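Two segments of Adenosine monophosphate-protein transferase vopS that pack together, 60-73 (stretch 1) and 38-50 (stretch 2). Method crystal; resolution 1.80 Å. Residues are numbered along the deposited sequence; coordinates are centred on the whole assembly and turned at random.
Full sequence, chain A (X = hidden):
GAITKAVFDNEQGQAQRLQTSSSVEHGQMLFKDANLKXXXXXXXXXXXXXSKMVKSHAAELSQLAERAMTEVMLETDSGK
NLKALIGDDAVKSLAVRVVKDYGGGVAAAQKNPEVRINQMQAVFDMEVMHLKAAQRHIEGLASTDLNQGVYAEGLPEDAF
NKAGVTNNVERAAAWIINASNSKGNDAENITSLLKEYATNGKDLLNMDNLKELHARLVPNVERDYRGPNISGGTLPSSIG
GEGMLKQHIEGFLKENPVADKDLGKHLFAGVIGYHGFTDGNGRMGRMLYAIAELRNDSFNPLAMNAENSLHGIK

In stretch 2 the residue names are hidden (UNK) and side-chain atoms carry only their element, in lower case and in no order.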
# COMPACT_ATOMS: atom_id res chain seq x y z
N GLU A 60 -23.69 -15.25 -11.93
CA GLU A 60 -24.20 -14.48 -10.81
C GLU A 60 -23.81 -15.10 -9.47
O GLU A 60 -23.46 -14.39 -8.51
CB GLU A 60 -25.72 -14.34 -10.88
CG GLU A 60 -26.24 -13.38 -9.84
CD GLU A 60 -27.73 -13.16 -9.92
OE1 GLU A 60 -28.37 -13.61 -10.90
OE2 GLU A 60 -28.25 -12.52 -8.99
N LEU A 61 -23.83 -16.42 -9.38
CA LEU A 61 -23.48 -17.05 -8.12
C LEU A 61 -22.03 -16.77 -7.74
O LEU A 61 -21.71 -16.64 -6.57
CB LEU A 61 -23.73 -18.55 -8.19
CG LEU A 61 -25.22 -18.89 -8.21
CD1 LEU A 61 -25.40 -20.37 -8.55
CD2 LEU A 61 -25.94 -18.59 -6.87
N SER A 62 -21.16 -16.71 -8.73
CA SER A 62 -19.77 -16.35 -8.47
C SER A 62 -19.68 -14.92 -7.89
O SER A 62 -18.94 -14.68 -6.95
CB SER A 62 -18.94 -16.45 -9.74
OG SER A 62 -17.59 -16.11 -9.48
N GLN A 63 -20.43 -13.99 -8.46
CA GLN A 63 -20.45 -12.60 -7.96
C GLN A 63 -20.95 -12.55 -6.53
O GLN A 63 -20.36 -11.90 -5.66
CB GLN A 63 -21.36 -11.73 -8.82
CG GLN A 63 -20.86 -11.51 -10.26
CD GLN A 63 -21.91 -10.85 -11.15
OE1 GLN A 63 -23.09 -11.14 -11.06
NE2 GLN A 63 -21.47 -9.94 -12.01
N LEU A 64 -22.06 -13.23 -6.28
CA LEU A 64 -22.70 -13.21 -4.98
C LEU A 64 -21.81 -13.88 -3.93
O LEU A 64 -21.69 -13.37 -2.83
CB LEU A 64 -24.05 -13.91 -5.05
CG LEU A 64 -24.82 -13.99 -3.73
CD1 LEU A 64 -25.09 -12.60 -3.12
CD2 LEU A 64 -26.15 -14.76 -3.92
N ALA A 65 -21.16 -14.99 -4.28
CA ALA A 65 -20.27 -15.64 -3.32
C ALA A 65 -19.13 -14.70 -2.95
O ALA A 65 -18.74 -14.58 -1.78
CB ALA A 65 -19.71 -16.95 -3.87
N GLU A 66 -18.58 -14.03 -3.96
CA GLU A 66 -17.49 -13.10 -3.71
C GLU A 66 -17.97 -11.94 -2.83
O GLU A 66 -17.28 -11.56 -1.87
CB GLU A 66 -16.97 -12.59 -5.06
CG GLU A 66 -15.87 -11.59 -4.94
CD GLU A 66 -15.43 -11.08 -6.30
OE1 GLU A 66 -15.04 -11.92 -7.14
OE2 GLU A 66 -15.48 -9.86 -6.52
N ARG A 67 -19.12 -11.37 -3.13
CA ARG A 67 -19.65 -10.28 -2.29
C ARG A 67 -19.84 -10.73 -0.84
O ARG A 67 -19.49 -9.99 0.10
CB ARG A 67 -21.00 -9.76 -2.80
CG ARG A 67 -20.97 -9.04 -4.12
CD ARG A 67 -22.38 -8.54 -4.48
NE ARG A 67 -22.77 -7.38 -3.69
CZ ARG A 67 -23.95 -6.77 -3.78
NH1 ARG A 67 -24.89 -7.22 -4.59
NH2 ARG A 67 -24.21 -5.71 -3.03
N ALA A 68 -20.41 -11.92 -0.65
CA ALA A 68 -20.75 -12.36 0.72
C ALA A 68 -19.48 -12.72 1.49
O ALA A 68 -19.33 -12.37 2.67
CB ALA A 68 -21.71 -13.59 0.70
N MET A 69 -18.55 -13.40 0.83
CA MET A 69 -17.24 -13.68 1.46
C MET A 69 -16.50 -12.42 1.85
O MET A 69 -15.90 -12.33 2.94
CB MET A 69 -16.39 -14.47 0.50
CG MET A 69 -17.04 -15.80 0.29
SD MET A 69 -16.31 -16.86 1.46
CE MET A 69 -15.22 -17.58 0.24
N THR A 70 -16.54 -11.43 0.97
CA THR A 70 -15.87 -10.15 1.25
C THR A 70 -16.47 -9.51 2.49
O THR A 70 -15.75 -9.05 3.38
CB THR A 70 -16.01 -9.18 0.07
OG1 THR A 70 -15.36 -9.75 -1.06
CG2 THR A 70 -15.33 -7.81 0.39
N GLU A 71 -17.80 -9.43 2.53
CA GLU A 71 -18.50 -8.85 3.69
C GLU A 71 -18.17 -9.61 4.97
O GLU A 71 -17.90 -9.00 5.99
CB GLU A 71 -20.01 -8.84 3.48
CG GLU A 71 -20.39 -7.81 2.41
CD GLU A 71 -21.81 -7.96 1.94
OE1 GLU A 71 -22.60 -8.62 2.63
OE2 GLU A 71 -22.13 -7.40 0.87
N VAL A 72 -18.18 -10.94 4.93
CA VAL A 72 -17.82 -11.69 6.13
C VAL A 72 -16.40 -11.31 6.54
O VAL A 72 -16.12 -11.07 7.72
CB VAL A 72 -17.89 -13.21 5.92
CG1 VAL A 72 -17.30 -13.94 7.12
CG2 VAL A 72 -19.35 -13.62 5.71
N MET A 73 -15.50 -11.28 5.57
CA MET A 73 -14.08 -11.07 5.90
C MET A 73 -13.86 -9.68 6.51
O MET A 73 -13.02 -9.51 7.39
CB MET A 73 -13.21 -11.24 4.65
CG MET A 73 -12.95 -12.69 4.24
SD MET A 73 -12.49 -13.80 5.61
CE MET A 73 -10.91 -13.15 6.12
N UNK A 38 -27.81 -12.22 7.17
CA UNK A 38 -26.39 -11.91 7.27
C UNK A 38 -25.68 -12.52 6.09
O UNK A 38 -26.21 -13.40 5.43
o UNK A 38 -25.66 -13.90 8.44
c UNK A 38 -25.78 -12.49 8.56
c UNK A 38 -26.65 -12.17 9.78
N UNK A 39 -24.45 -12.05 5.81
CA UNK A 39 -23.65 -12.62 4.72
C UNK A 39 -23.31 -14.08 5.00
O UNK A 39 -23.17 -14.86 4.05
c UNK A 39 -22.73 -10.51 5.45
c UNK A 39 -22.38 -11.74 4.70
c UNK A 39 -23.83 -10.86 6.42
N UNK A 40 -23.14 -14.45 6.28
CA UNK A 40 -22.96 -15.87 6.60
C UNK A 40 -24.19 -16.68 6.19
O UNK A 40 -24.06 -17.77 5.64
o UNK A 40 -21.43 -15.45 8.42
c UNK A 40 -22.67 -16.07 8.09
N UNK A 41 -25.38 -16.16 6.47
CA UNK A 41 -26.63 -16.84 6.07
C UNK A 41 -26.67 -17.06 4.56
O UNK A 41 -27.12 -18.10 4.08
c UNK A 41 -28.13 -15.97 7.94
c UNK A 41 -27.88 -16.03 6.44
o UNK A 41 -28.97 -15.12 8.34
o UNK A 41 -27.52 -16.74 8.71
N UNK A 42 -26.24 -16.04 3.80
CA UNK A 42 -26.18 -16.16 2.34
C UNK A 42 -25.22 -17.27 1.91
O UNK A 42 -25.58 -18.12 1.09
c UNK A 42 -25.79 -14.82 1.68
c UNK A 42 -25.49 -15.00 0.17
c UNK A 42 -26.90 -13.79 1.90
N UNK A 43 -24.02 -17.30 2.48
CA UNK A 43 -23.08 -18.36 2.12
C UNK A 43 -23.61 -19.73 2.50
O UNK A 43 -23.46 -20.68 1.75
c UNK A 43 -21.70 -18.13 2.78
c UNK A 43 -20.48 -17.24 0.76
c UNK A 43 -21.00 -16.92 2.17
c UNK A 43 -19.86 -16.47 3.10
N UNK A 44 -24.26 -19.81 3.66
CA UNK A 44 -24.80 -21.09 4.13
C UNK A 44 -25.90 -21.64 3.19
O UNK A 44 -26.15 -22.85 3.13
c UNK A 44 -24.23 -20.83 6.56
n UNK A 44 -24.56 -20.31 7.73
o UNK A 44 -23.09 -21.23 6.31
c UNK A 44 -25.34 -20.93 5.53
N UNK A 45 -26.53 -20.74 2.45
CA UNK A 45 -27.57 -21.11 1.49
C UNK A 45 -27.02 -21.80 0.24
O UNK A 45 -27.75 -22.54 -0.44
c UNK A 45 -28.39 -19.89 1.09
N UNK A 46 -25.74 -21.60 -0.07
CA UNK A 46 -25.18 -22.16 -1.31
C UNK A 46 -25.27 -23.69 -1.36
O UNK A 46 -25.53 -24.27 -2.43
c UNK A 46 -23.04 -20.21 -3.49
c UNK A 46 -23.46 -17.83 -3.54
c UNK A 46 -22.95 -18.97 -4.15
c UNK A 46 -24.13 -19.19 -1.63
c UNK A 46 -23.73 -21.68 -1.55
c UNK A 46 -23.64 -20.33 -2.24
c UNK A 46 -24.04 -17.94 -2.27
N UNK A 47 -25.09 -24.34 -0.20
CA UNK A 47 -25.10 -25.81 -0.14
C UNK A 47 -26.47 -26.34 -0.51
O UNK A 47 -26.64 -27.49 -0.93
c UNK A 47 -24.71 -26.29 1.29
N UNK A 48 -27.47 -25.48 -0.35
CA UNK A 48 -28.86 -25.87 -0.53
C UNK A 48 -29.35 -25.75 -1.98
O UNK A 48 -30.48 -26.13 -2.29
c UNK A 48 -29.73 -24.14 4.17
c UNK A 48 -30.15 -24.13 2.70
n UNK A 48 -29.97 -25.46 4.83
c UNK A 48 -29.72 -25.00 0.37
c UNK A 48 -29.29 -25.05 1.84
N UNK A 49 -28.51 -25.23 -2.86
CA UNK A 49 -28.92 -24.96 -4.23
C UNK A 49 -28.90 -26.24 -5.02
O UNK A 49 -27.99 -27.06 -4.89
c UNK A 49 -27.99 -22.59 -4.15
c UNK A 49 -27.05 -21.61 -4.86
c UNK A 49 -29.40 -22.02 -4.06
c UNK A 49 -28.00 -23.93 -4.88
N UNK A 50 -29.91 -26.42 -5.86
CA UNK A 50 -29.96 -27.63 -6.67
C UNK A 50 -28.95 -27.50 -7.81
O UNK A 50 -28.59 -26.39 -8.18
o UNK A 50 -31.47 -26.61 -9.17
c UNK A 50 -31.37 -27.89 -7.19
c UNK A 50 -31.48 -27.76 -8.68
o UNK A 50 -31.57 -28.80 -9.36

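Position 38 has three side-chain atoms, a carbon bearing one oxygen and one carbon, and it does not reach stretch 1. That fork is Thr38. It stands at the N-cap of the helix that follows, where a hydroxyl can serve a free amide: the backbone N of position 41 donates to Thr38 OG1 at 3.0 Å.

At position 39 three carbons close a ring onto the backbone N, and the ring lies against Ala68, Glu71 and Val72, so this is Pro39. A first helical turn suits proline, since its nitrogen has no hydrogen to offer. Its CB lies 3.7 Å from Ala68 O and 3.7 Å from Val72 CG2, while its CG approaches Glu71 OE1 at 3.4 Å.

Position 40 carries one carbon and then one oxygen, which touches Val72; this is Ser40. Its CA-to-CB bond points away from stretch 1, yet OG still comes within 3.9 Å of Val72 CG2, a light contact that a small polar group tolerates.

Position 41 shows two carbons, the second carrying two oxygens, and lies out of reach of stretch 1. Two terminal oxygens on the second carbon mark a carboxylate, not an amide: Asp41. Asp41 OD2 in turn accepts a weak hydrogen bond from Thr38 N at 3.3 Å, and a carboxylate near a helix N-terminus is electrostatically favourable.

Position 42 has one carbon bearing two more, pointing toward stretch 1 and touching Leu64 and Ala68: Val42. Its CG1 lies 4.1 Å from Leu64 CG and 4.1 Å from Ala68 CB, a compact apolar group in a buried place.

Position 43 has four carbons, forked at the second, set as a knob among Ala65, Ala68, Met69 and Val72, the pattern of Leu43. Its CG is 3.7 Å from Ala68 CB and its CD2 3.8 Å from Met69 CG. The small methyl of Ala68 lets the branched chain come in close.

Position 44 has two carbons, the second with one oxygen and one nitrogen, and is exposed: Asn44, whose polar amide is at ease there. Position 45, a single carbon out of reach of stretch 1, is Ala45, a lone methyl that fits its buried site.

At position 46 one carbon leads to a six-carbon ring without oxygen, touching Leu61, Leu64 and Ala65, hence Phe46. A large flat apolar ring suits this buried position, covering all three. Leu61 O, 3.6 Å from CE2, and Leu64 CG, 4.1 Å from CZ, lie at the ring edge, and Ala65 CB is 3.8 Å from CE2.

Position 47, one carbon, is Ala47, too small to make demands on its exposed site; position 48, four carbons in a row ending in nitrogen, is Lys48, whose charged end suits exposure. Both are clear of stretch 1. Position 49, four carbons forked at the second and touching Leu61, is Leu49; its apolar chain extends the packing, CD1 meeting Leu61 CD2 at 3.8 Å. Position 50, two carbons with two terminal oxygens, is Asp50, an exposed N-cap for the next helix.

The helices run roughly antiparallel, at 141°, with axes 8.8 Å apart at closest approach. No hydrogen bond crosses; apolar packing joins them, burying 533 Å² in total. Within stretch 2, Phe46 and the knob Leu43 have the largest covered areas, with Pro39 next; Pro39 packs near Val72 and Leu49 near Leu61.

Stretch 2, residues 38-50: TPSDVLNAFAKLD
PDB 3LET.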